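Local coordinates for protein bacilliredoxin BrxA (Bacillus subtilis, PDB 3FHK) that removes bacillithiol from S-bacillithiolated proteins such as OhrR and MetE, acting as a dithiol bacilliredoxin of the thioredoxin superfamily, at residues T48-S54 against S107-L113. The protein carries 2 engineered substitutions. Residues are numbered along the deposited sequence.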
loop_
_atom_site.group_PDB
_atom_site.type_symbol
_atom_site.label_atom_id
_atom_site.label_comp_id
_atom_site.label_asym_id
_atom_site.label_seq_id
_atom_site.Cartn_x
_atom_site.Cartn_y
_atom_site.Cartn_z
ATOM N N THR A 48 -25.441 -14.620 -29.696
ATOM C CA THR A 48 -24.807 -14.345 -28.426
ATOM C C THR A 48 -24.265 -12.927 -28.374
ATOM O O THR A 48 -23.639 -12.462 -29.321
ATOM C CB THR A 48 -23.659 -15.318 -28.144
ATOM O OG1 THR A 48 -24.192 -16.627 -27.903
ATOM C CG2 THR A 48 -22.865 -14.859 -26.911
ATOM N N LEU A 49 -24.539 -12.243 -27.267
ATOM C CA LEU A 49 -23.853 -10.999 -26.947
ATOM C C LEU A 49 -22.722 -11.310 -25.984
ATOM O O LEU A 49 -22.944 -11.819 -24.888
ATOM C CB LEU A 49 -24.796 -9.965 -26.327
ATOM C CG LEU A 49 -24.083 -8.661 -25.959
ATOM C CD1 LEU A 49 -23.539 -8.020 -27.213
ATOM C CD2 LEU A 49 -25.001 -7.683 -25.196
ATOM N N VAL A 50 -21.508 -11.026 -26.421
ATOM C CA VAL A 50 -20.338 -11.186 -25.589
ATOM C C VAL A 50 -19.934 -9.790 -25.155
ATOM O O VAL A 50 -19.828 -8.866 -25.977
ATOM C CB VAL A 50 -19.176 -11.852 -26.375
ATOM C CG1 VAL A 50 -17.899 -11.893 -25.536
ATOM C CG2 VAL A 50 -19.576 -13.272 -26.847
ATOM N N VAL A 51 -19.737 -9.618 -23.859
ATOM C CA VAL A 51 -19.212 -8.361 -23.357
ATOM C C VAL A 51 -17.823 -8.595 -22.803
ATOM O O VAL A 51 -17.616 -9.433 -21.922
ATOM C CB VAL A 51 -20.101 -7.749 -22.265
ATOM C CG1 VAL A 51 -19.450 -6.484 -21.696
ATOM C CG2 VAL A 51 -21.485 -7.449 -22.826
ATOM N N VAL A 52 -16.861 -7.876 -23.355
ATOM C CA VAL A 52 -15.529 -7.882 -22.789
ATOM C C VAL A 52 -15.453 -6.778 -21.755
ATOM O O VAL A 52 -15.368 -5.588 -22.089
ATOM C CB VAL A 52 -14.462 -7.693 -23.855
ATOM C CG1 VAL A 52 -13.097 -7.579 -23.195
ATOM C CG2 VAL A 52 -14.505 -8.864 -24.812
ATOM N N ASN A 53 -15.504 -7.196 -20.497
ATOM C CA ASN A 53 -15.623 -6.284 -19.377
ATOM C C ASN A 53 -14.261 -5.689 -19.031
ATOM O O ASN A 53 -13.239 -6.143 -19.547
ATOM C CB ASN A 53 -16.233 -7.022 -18.183
ATOM C CG ASN A 53 -16.908 -6.086 -17.195
ATOM O OD1 ASN A 53 -16.958 -4.871 -17.401
ATOM N ND2 ASN A 53 -17.421 -6.649 -16.108
ATOM N N SER A 54 -14.257 -4.668 -18.175
ATOM C CA SER A 54 -13.036 -3.937 -17.835
ATOM C C SER A 54 -13.267 -3.071 -16.594
ATOM O O SER A 54 -14.399 -2.735 -16.275
ATOM C CB SER A 54 -12.605 -3.054 -19.014
ATOM O OG SER A 54 -11.697 -2.035 -18.606
ATOM N N SER A 107 -10.809 -3.014 -24.800
ATOM C CA SER A 107 -11.504 -3.235 -23.540
ATOM C C SER A 107 -12.009 -1.891 -23.005
ATOM O O SER A 107 -11.230 -0.942 -22.890
ATOM C CB SER A 107 -10.509 -3.845 -22.552
ATOM O OG SER A 107 -11.138 -4.239 -21.360
ATOM N N PRO A 108 -13.313 -1.784 -22.703
ATOM C CA PRO A 108 -14.345 -2.801 -22.903
ATOM C C PRO A 108 -14.643 -2.922 -24.382
ATOM O O PRO A 108 -14.315 -2.026 -25.147
ATOM C CB PRO A 108 -15.561 -2.184 -22.203
ATOM C CG PRO A 108 -15.334 -0.701 -22.365
ATOM C CD PRO A 108 -13.879 -0.573 -22.071
ATOM N N SER A 109 -15.254 -4.024 -24.784
ATOM C CA SER A 109 -15.719 -4.146 -26.156
ATOM C C SER A 109 -16.848 -5.166 -26.168
ATOM O O SER A 109 -17.092 -5.833 -25.164
ATOM C CB SER A 109 -14.563 -4.517 -27.102
ATOM O OG SER A 109 -13.946 -5.743 -26.727
ATOM N N MET A 110 -17.552 -5.278 -27.284
ATOM C CA MET A 110 -18.687 -6.193 -27.352
ATOM C C MET A 110 -18.742 -6.901 -28.709
ATOM O O MET A 110 -18.436 -6.308 -29.739
ATOM C CB MET A 110 -19.986 -5.435 -27.087
ATOM C CG MET A 110 -20.084 -4.815 -25.687
ATOM S SD MET A 110 -21.629 -3.910 -25.402
ATOM C CE MET A 110 -21.092 -2.249 -25.777
ATOM N N ALA A 111 -19.112 -8.177 -28.703
ATOM C CA ALA A 111 -19.381 -8.875 -29.944
ATOM C C ALA A 111 -20.741 -9.553 -29.932
ATOM O O ALA A 111 -21.127 -10.186 -28.944
ATOM C CB ALA A 111 -18.275 -9.897 -30.260
ATOM N N LEU A 112 -21.459 -9.387 -31.041
ATOM C CA LEU A 112 -22.651 -10.157 -31.350
ATOM C C LEU A 112 -22.216 -11.346 -32.211
ATOM O O LEU A 112 -21.627 -11.164 -33.288
ATOM C CB LEU A 112 -23.649 -9.299 -32.130
ATOM C CG LEU A 112 -25.148 -9.420 -31.820
ATOM C CD1 LEU A 112 -25.988 -9.160 -33.065
ATOM C CD2 LEU A 112 -25.511 -10.765 -31.214
ATOM N N LEU A 113 -22.490 -12.555 -31.728
ATOM C CA LEU A 113 -22.159 -13.786 -32.453
ATOM C C LEU A 113 -23.385 -14.434 -33.068
ATOM O O LEU A 113 -24.491 -14.314 -32.550
ATOM C CB LEU A 113 -21.570 -14.816 -31.494
ATOM C CG LEU A 113 -20.110 -14.748 -31.059
ATOM C CD1 LEU A 113 -19.556 -13.341 -31.139
ATOM C CD2 LEU A 113 -20.002 -15.310 -29.653
#
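Two neighbouring strands of the thioredoxin-fold sheet, 48-53 and 109-113, pair here in antiparallel fashion. Their axes come within 4.7 Å, at 163° between directions. Strand 48-53 is the central one of the sheet and also pairs in parallel with strand 80-85 on its other edge.

Thr48, Val52 and Leu113 lose the most surface to the contact. Thr48 and Leu113 form a hydrogen-bonded pair: Thr48 N to Leu113 O is 3.0 Å, and Leu113 N to Thr48 O is 2.7 Å. The hydroxyl of Thr48 bonds instead to Asn80. Leu113 reaches along the same face to Val50, with its CD2 3.5 Å from Val50 CG2. Met96 of helix 90-97 packs on both of these side chains. Val50 also pairs with Ala111 through two backbone bonds. On the other face, Leu49 and Val51 lie beside Met110, and helix 57-73 packs on the two strand 48-53 residues.

Val52 pairs with Ser109 near the active-site end. Val52 N donates to Ser109 O at 2.7 Å, and Ser109 N to Val52 O at 3.1 Å. The Ser109 hydroxyl turns back to Ser106 O.

Beyond this pair, the cis peptide before Pro108 matches the cis-proline loop of thioredoxin-like proteins. Pro108 touches Cys58, and Ser54 OG bonds to Cys56 N, so the strand ends meet beside both nucleophiles of the CXC motif. Pro108 CA still makes a CA-H...O contact with Val52 O, at 3.1 Å, and Ser107 OG lies 3.0 Å from Ser54 CB.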